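Local coordinates for protein beta-ketoacyl synthase (Burkholderia phymatum, PDB 4EWG) that probably catalyses the condensation step of fatty acid chain elongation, as a beta-ketoacyl-ACP synthase of the thiolase-like superfamily, at residues A[83-88]-A[107-112]. Sequence-based numbering, arbitrary orientation.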
ATOM      1  N   ARG A  83       1.630  11.992 -15.083  1.00 14.02           N
ATOM      2  CA  ARG A  83       0.956  12.737 -16.117  1.00 14.70           C
ATOM      3  C   ARG A  83      -0.518  12.960 -15.756  1.00 14.60           C
ATOM      4  O   ARG A  83      -1.045  14.053 -15.924  1.00 14.68           O
ATOM      5  CB  ARG A  83       1.093  12.007 -17.452  1.00 15.33           C
ATOM      6  CG  ARG A  83       0.390  12.694 -18.607  1.00 16.22           C
ATOM      7  CD  ARG A  83       0.825  14.132 -18.740  1.00 16.85           C
ATOM      8  NE  ARG A  83       0.244  14.737 -19.925  1.00 17.66           N
ATOM      9  CZ  ARG A  83       0.134  16.041 -20.127  1.00 18.40           C
ATOM     10  NH1 ARG A  83       0.549  16.891 -19.199  1.00 18.76           N
ATOM     11  NH2 ARG A  83      -0.408  16.506 -21.255  1.00 18.82           N
ATOM     12  N   ALA A  84      -1.173  11.897 -15.258  1.00 14.03           N
ATOM     13  CA  ALA A  84      -2.544  11.968 -14.759  1.00 13.77           C
ATOM     14  C   ALA A  84      -2.693  13.043 -13.721  1.00 13.76           C
ATOM     15  O   ALA A  84      -3.653  13.837 -13.738  1.00 13.82           O
ATOM     16  CB  ALA A  84      -2.961  10.627 -14.161  1.00 13.22           C
ATOM     17  N   SER A  85      -1.738  13.060 -12.802  1.00 13.44           N
ATOM     18  CA  SER A  85      -1.829  13.905 -11.656  1.00 13.59           C
ATOM     19  C   SER A  85      -1.565  15.348 -12.077  1.00 14.42           C
ATOM     20  O   SER A  85      -2.198  16.262 -11.554  1.00 15.14           O
ATOM     21  CB  SER A  85      -0.832  13.432 -10.597  1.00 13.29           C
ATOM     22  OG  SER A  85      -1.105  12.116 -10.193  1.00 12.18           O
ATOM     23  N   GLU A  86      -0.652  15.532 -13.036  1.00 14.81           N
ATOM     24  CA  GLU A  86      -0.379  16.815 -13.659  1.00 15.83           C
ATOM     25  C   GLU A  86      -1.614  17.409 -14.336  1.00 16.28           C
ATOM     26  O   GLU A  86      -1.896  18.591 -14.180  1.00 16.85           O
ATOM     27  CB  GLU A  86       0.736  16.677 -14.697  1.00 16.34           C
ATOM     28  CG  GLU A  86       1.195  17.982 -15.361  1.00 17.34           C
ATOM     29  CD  GLU A  86       2.323  17.742 -16.374  1.00 17.94           C
ATOM     30  OE1 GLU A  86       3.396  18.357 -16.283  1.00 18.32           O
ATOM     31  OE2 GLU A  86       2.142  16.897 -17.283  1.00 18.51           O
ATOM     32  N   LEU A  87      -2.343  16.585 -15.074  1.00 15.95           N
ATOM     33  CA  LEU A  87      -3.555  17.040 -15.711  1.00 16.42           C
ATOM     34  C   LEU A  87      -4.595  17.450 -14.629  1.00 16.56           C
ATOM     35  O   LEU A  87      -5.232  18.503 -14.739  1.00 17.36           O
ATOM     36  CB  LEU A  87      -4.113  15.957 -16.649  1.00 16.18           C
ATOM     37  CG  LEU A  87      -3.277  15.775 -17.924  1.00 16.34           C
ATOM     38  CD1 LEU A  87      -3.416  14.398 -18.571  1.00 15.89           C
ATOM     39  CD2 LEU A  87      -3.541  16.894 -18.945  1.00 16.95           C
ATOM     40  N   ALA A  88      -4.718  16.636 -13.584  1.00 16.01           N
ATOM     41  CA  ALA A  88      -5.722  16.864 -12.543  1.00 15.95           C
ATOM     42  C   ALA A  88      -5.410  18.117 -11.753  1.00 16.29           C
ATOM     43  O   ALA A  88      -6.307  18.873 -11.419  1.00 16.75           O
ATOM     44  CB  ALA A  88      -5.814  15.684 -11.610  1.00 15.14           C
ATOM     45  N   VAL A 107      -0.614  12.348  -0.854  1.00 13.66           N
ATOM     46  CA  VAL A 107      -0.795  11.501  -2.015  1.00 13.02           C
ATOM     47  C   VAL A 107      -1.247  10.100  -1.627  1.00 12.41           C
ATOM     48  O   VAL A 107      -0.645   9.466  -0.758  1.00 12.45           O
ATOM     49  CB  VAL A 107       0.502  11.379  -2.845  1.00 12.88           C
ATOM     50  CG1 VAL A 107       0.273  10.414  -4.025  1.00 12.29           C
ATOM     51  CG2 VAL A 107       0.980  12.755  -3.287  1.00 12.80           C
ATOM     52  N   ALA A 108      -2.324   9.638  -2.240  1.00 11.99           N
ATOM     53  CA  ALA A 108      -2.738   8.258  -2.120  1.00 11.77           C
ATOM     54  C   ALA A 108      -2.727   7.660  -3.528  1.00 11.65           C
ATOM     55  O   ALA A 108      -3.322   8.217  -4.467  1.00 11.66           O
ATOM     56  CB  ALA A 108      -4.124   8.159  -1.484  1.00 11.93           C
ATOM     57  N   TYR A 109      -2.015   6.549  -3.695  1.00 11.29           N
ATOM     58  CA  TYR A 109      -1.857   5.969  -5.034  1.00 11.23           C
ATOM     59  C   TYR A 109      -1.350   4.540  -4.958  1.00 10.94           C
ATOM     60  O   TYR A 109      -0.640   4.175  -4.015  1.00 10.80           O
ATOM     61  CB  TYR A 109      -0.815   6.787  -5.840  1.00 11.11           C
ATOM     62  CG  TYR A 109      -1.264   7.215  -7.189  1.00 11.23           C
ATOM     63  CD1 TYR A 109      -1.140   6.358  -8.316  1.00 11.20           C
ATOM     64  CD2 TYR A 109      -1.831   8.476  -7.381  1.00 11.46           C
ATOM     65  CE1 TYR A 109      -1.567   6.768  -9.582  1.00 11.26           C
ATOM     66  CE2 TYR A 109      -2.252   8.889  -8.653  1.00 11.66           C
ATOM     67  CZ  TYR A 109      -2.125   8.039  -9.735  1.00 11.47           C
ATOM     68  OH  TYR A 109      -2.573   8.459 -10.962  1.00 11.96           O
ATOM     69  N   GLY A 110      -1.663   3.765  -5.983  1.00 10.91           N
ATOM     70  CA  GLY A 110      -1.067   2.458  -6.109  1.00 11.01           C
ATOM     71  C   GLY A 110      -1.224   1.821  -7.470  1.00 11.17           C
ATOM     72  O   GLY A 110      -1.830   2.397  -8.379  1.00 10.69           O
ATOM     73  N   SER A 111      -0.660   0.621  -7.588  1.00 10.97           N
ATOM     74  CA  SER A 111      -0.703  -0.146  -8.819  1.00 11.33           C
ATOM     75  C   SER A 111      -0.537  -1.611  -8.470  1.00 11.50           C
ATOM     76  O   SER A 111      -0.140  -1.935  -7.356  1.00 11.42           O
ATOM     77  CB  SER A 111       0.427   0.295  -9.774  1.00 11.51           C
ATOM     78  OG  SER A 111       1.690   0.156  -9.177  1.00 11.56           O
ATOM     79  N   SER A 112      -0.872  -2.492  -9.401  1.00 12.03           N
ATOM     80  CA  SER A 112      -0.760  -3.942  -9.175  1.00 12.50           C
ATOM     81  C   SER A 112       0.706  -4.345  -9.131  1.00 13.02           C
ATOM     82  O   SER A 112       1.071  -5.353  -8.509  1.00 13.23           O
ATOM     83  CB  SER A 112      -1.450  -4.761 -10.296  1.00 12.67           C
ATOM     84  OG  SER A 112      -2.763  -4.289 -10.547  1.00 13.30           O
TER
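Ala84 and Ser85, on one turn of the helical segment 83-88, meet the strand segment 107-112 through a single long side chain, that of Tyr109. The backbones stay well apart: the closest CA atoms, those of Ser85 and Val107, are 10.0 Å from each other, and no hydrogen bond links the segments directly. Only 79 Å² of surface is buried between them, a good example of how one aromatic residue can span the gap between a sheet and the helix packed on it.

Tyr109 reaches across with its phenol end. Its OH lies 3.9 Å from Ala84 CB, a van der Waals contact with the methyl group, while the ring carbon CE2 lies 3.8 Å from Ser85 OG. The serine oxygen approaches the ring obliquely. With chi1 at -61°, Ser85 OG sits beside its own backbone N, anti to the carbonyl carbon, and from there it hydrogen-bonds to Ala81 O one turn earlier in the helix. At 4.0 Å, Ser85 OG and Tyr109 OH are too far apart to bond to each other. Thr241 OG1 hydrogen-bonds to both hydroxyls instead and so joins the two segments indirectly. These buried hydroxyls thus find partners within the protein, and the shared threonine probably helps to fix the end of the phenol.

The contact belongs to the N-terminal half of the thiolase-like fold, where helix 76-92 packs on a mixed sheet with strands in the order 161-163, 105-110, 189-196, 238-246, 8-16. Strand 105-110 runs parallel to its neighbours 161-163 and 189-196, whereas 238-246 is antiparallel to the strands beside it. Ala84 also touches Ala239 and Thr241 of strand 238-246, and helix 146-154 adjoins both Ser85 and Tyr109.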